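Side-chain contact in SspB protein (Streptomyces clavuligerus, PDB 6JUF), which probably acts as a metal-dependent DNase in the SspABCD-SspE system, a phosphorothioation-sensing bacterial defence against phages: residues 91-96 / 312-317. Residues are numbered along the deposited sequence; the frame is centred on the assembly and turned at random.
Sequences ARWLLD and DVLDEQ
Helix 89-95 meets helix 306-317 through the side chain of Trp-93, which bridges to Leu-314 and Asp-315 while the backbones stay well apart, the nearest CA atoms, those of Trp-93 and Asp-315, lying 9.1 Å from each other. With CG anti to the backbone N (chi1 172°), the indole reaches out from its helix and presents two different borders to neighbouring residues of the other. Its pyrrole border is polar: NE1 donates to Asp-315 OD1 over 2.9 Å, and the N-H...O angle of 177° makes the bond almost straight. The oxygen sits in the indole plane, yet the N-H meets it from above the carboxylate plane, 47° out of it. The benzo border is apolar, CH2 resting 3.7 Å from Leu-314 CG and 3.9 Å from Leu-314 CD2. Around the indole, Trp-311 and Tyr-318 pack edge-to-face, while Leu-112 of helix 107-118 touches both Trp-93 and Leu-314. Arg-322 forms a salt bridge with Asp-315 OD2, so the carboxylate is held through both oxygens. A tryptophan can thus join helices distant in sequence in the buried interior of one chain: its ring packs against leucine while its N-H is satisfied by an aspartate, whose negative charge the arginine probably offsets.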
loop_
_atom_site.group_PDB
_atom_site.type_symbol
_atom_site.label_atom_id
_atom_site.label_comp_id
_atom_site.label_asym_id
_atom_site.label_seq_id
_atom_site.Cartn_x
_atom_site.Cartn_y
_atom_site.Cartn_z
ATOM N N ALA B 91 -11.818 7.899 13.006
ATOM C CA ALA B 91 -10.466 7.386 13.064
ATOM C C ALA B 91 -10.392 6.279 14.138
ATOM O O ALA B 91 -9.765 5.233 13.889
ATOM C CB ALA B 91 -9.462 8.488 13.402
ATOM N N ARG B 92 -11.048 6.446 15.282
ATOM C CA ARG B 92 -11.096 5.368 16.283
ATOM C C ARG B 92 -11.751 4.108 15.654
ATOM O O ARG B 92 -11.279 3.013 15.937
ATOM C CB ARG B 92 -11.905 5.814 17.509
ATOM C CG ARG B 92 -12.260 4.737 18.518
ATOM C CD ARG B 92 -10.999 4.167 19.159
ATOM N NE ARG B 92 -11.253 3.072 20.124
ATOM C CZ ARG B 92 -11.346 1.783 19.800
ATOM N NH1 ARG B 92 -11.313 1.366 18.515
ATOM N NH2 ARG B 92 -11.544 0.881 20.772
ATOM N N TRP B 93 -12.813 4.263 14.881
ATOM C CA TRP B 93 -13.512 3.125 14.314
ATOM C C TRP B 93 -12.634 2.428 13.273
ATOM O O TRP B 93 -12.638 1.214 13.183
ATOM C CB TRP B 93 -14.848 3.603 13.757
ATOM C CG TRP B 93 -15.565 2.536 12.980
ATOM C CD1 TRP B 93 -16.491 1.608 13.440
ATOM C CD2 TRP B 93 -15.452 2.305 11.539
ATOM N NE1 TRP B 93 -16.898 0.796 12.411
ATOM C CE2 TRP B 93 -16.308 1.184 11.232
ATOM C CE3 TRP B 93 -14.715 2.914 10.503
ATOM C CZ2 TRP B 93 -16.439 0.678 9.922
ATOM C CZ3 TRP B 93 -14.899 2.419 9.202
ATOM C CH2 TRP B 93 -15.727 1.292 8.947
ATOM N N LEU B 94 -11.913 3.186 12.421
ATOM C CA LEU B 94 -11.203 2.601 11.294
ATOM C C LEU B 94 -9.783 2.156 11.594
ATOM O O LEU B 94 -9.342 1.036 11.220
ATOM C CB LEU B 94 -11.152 3.640 10.134
ATOM C CG LEU B 94 -10.332 3.136 8.909
ATOM C CD1 LEU B 94 -11.001 1.926 8.217
ATOM C CD2 LEU B 94 -10.108 4.287 7.932
ATOM N N LEU B 95 -9.020 3.015 12.258
ATOM C CA LEU B 95 -7.592 2.863 12.361
ATOM C C LEU B 95 -7.067 2.256 13.653
ATOM O O LEU B 95 -5.885 1.909 13.698
ATOM C CB LEU B 95 -6.880 4.228 12.128
ATOM C CG LEU B 95 -7.125 4.803 10.724
ATOM C CD1 LEU B 95 -6.524 6.220 10.737
ATOM C CD2 LEU B 95 -6.487 3.908 9.698
ATOM N N ASP B 96 -7.842 2.208 14.705
ATOM C CA ASP B 96 -7.373 1.633 15.953
ATOM C C ASP B 96 -6.968 0.176 15.733
ATOM O O ASP B 96 -7.530 -0.541 14.877
ATOM C CB ASP B 96 -8.481 1.708 16.976
ATOM C CG ASP B 96 -7.952 1.609 18.375
ATOM O OD1 ASP B 96 -7.884 0.469 18.892
ATOM O OD2 ASP B 96 -7.562 2.643 18.932
ATOM N N ASP B 312 -25.008 1.598 10.113
ATOM C CA ASP B 312 -25.316 0.160 10.235
ATOM C C ASP B 312 -24.726 -0.594 9.060
ATOM O O ASP B 312 -24.095 -1.636 9.242
ATOM C CB ASP B 312 -26.820 -0.103 10.304
ATOM C CG ASP B 312 -27.460 0.415 11.587
ATOM O OD1 ASP B 312 -26.705 0.624 12.567
ATOM O OD2 ASP B 312 -28.694 0.657 11.589
ATOM N N VAL B 313 -24.973 -0.105 7.853
ATOM C CA VAL B 313 -24.548 -0.795 6.637
ATOM C C VAL B 313 -23.004 -0.834 6.604
ATOM O O VAL B 313 -22.394 -1.851 6.313
ATOM C CB VAL B 313 -25.055 -0.010 5.406
ATOM C CG1 VAL B 313 -24.396 -0.457 4.098
ATOM C CG2 VAL B 313 -26.563 -0.163 5.268
ATOM N N LEU B 314 -22.365 0.264 6.936
ATOM C CA LEU B 314 -20.903 0.314 6.911
ATOM C C LEU B 314 -20.288 -0.580 8.012
ATOM O O LEU B 314 -19.373 -1.287 7.756
ATOM C CB LEU B 314 -20.396 1.754 7.088
ATOM C CG LEU B 314 -18.879 1.948 7.045
ATOM C CD1 LEU B 314 -18.272 1.378 5.757
ATOM C CD2 LEU B 314 -18.513 3.431 7.153
ATOM N N ASP B 315 -20.829 -0.567 9.218
ATOM C CA ASP B 315 -20.287 -1.403 10.256
ATOM C C ASP B 315 -20.479 -2.864 9.895
ATOM O O ASP B 315 -19.601 -3.691 10.230
ATOM C CB ASP B 315 -20.935 -1.070 11.587
ATOM C CG ASP B 315 -20.053 -1.448 12.783
ATOM O OD1 ASP B 315 -18.809 -1.420 12.607
ATOM O OD2 ASP B 315 -20.579 -1.694 13.869
ATOM N N GLU B 316 -21.573 -3.212 9.232
ATOM C CA GLU B 316 -21.766 -4.600 8.817
ATOM C C GLU B 316 -20.662 -5.056 7.884
ATOM O O GLU B 316 -20.202 -6.208 7.937
ATOM C CB GLU B 316 -23.082 -4.734 8.127
ATOM C CG GLU B 316 -24.207 -4.666 9.133
ATOM C CD GLU B 316 -25.518 -4.404 8.476
ATOM O OE1 GLU B 316 -25.617 -4.758 7.295
ATOM O OE2 GLU B 316 -26.457 -3.922 9.168
ATOM N N GLN B 317 -20.232 -4.165 7.001
ATOM C CA GLN B 317 -19.185 -4.463 6.081
ATOM C C GLN B 317 -17.888 -4.834 6.786
ATOM O O GLN B 317 -17.058 -5.543 6.237
ATOM C CB GLN B 317 -18.959 -3.220 5.203
ATOM C CG GLN B 317 -17.798 -3.325 4.185
ATOM C CD GLN B 317 -17.928 -4.449 3.152
ATOM O OE1 GLN B 317 -18.992 -4.971 2.903
ATOM N NE2 GLN B 317 -16.785 -4.773 2.477
#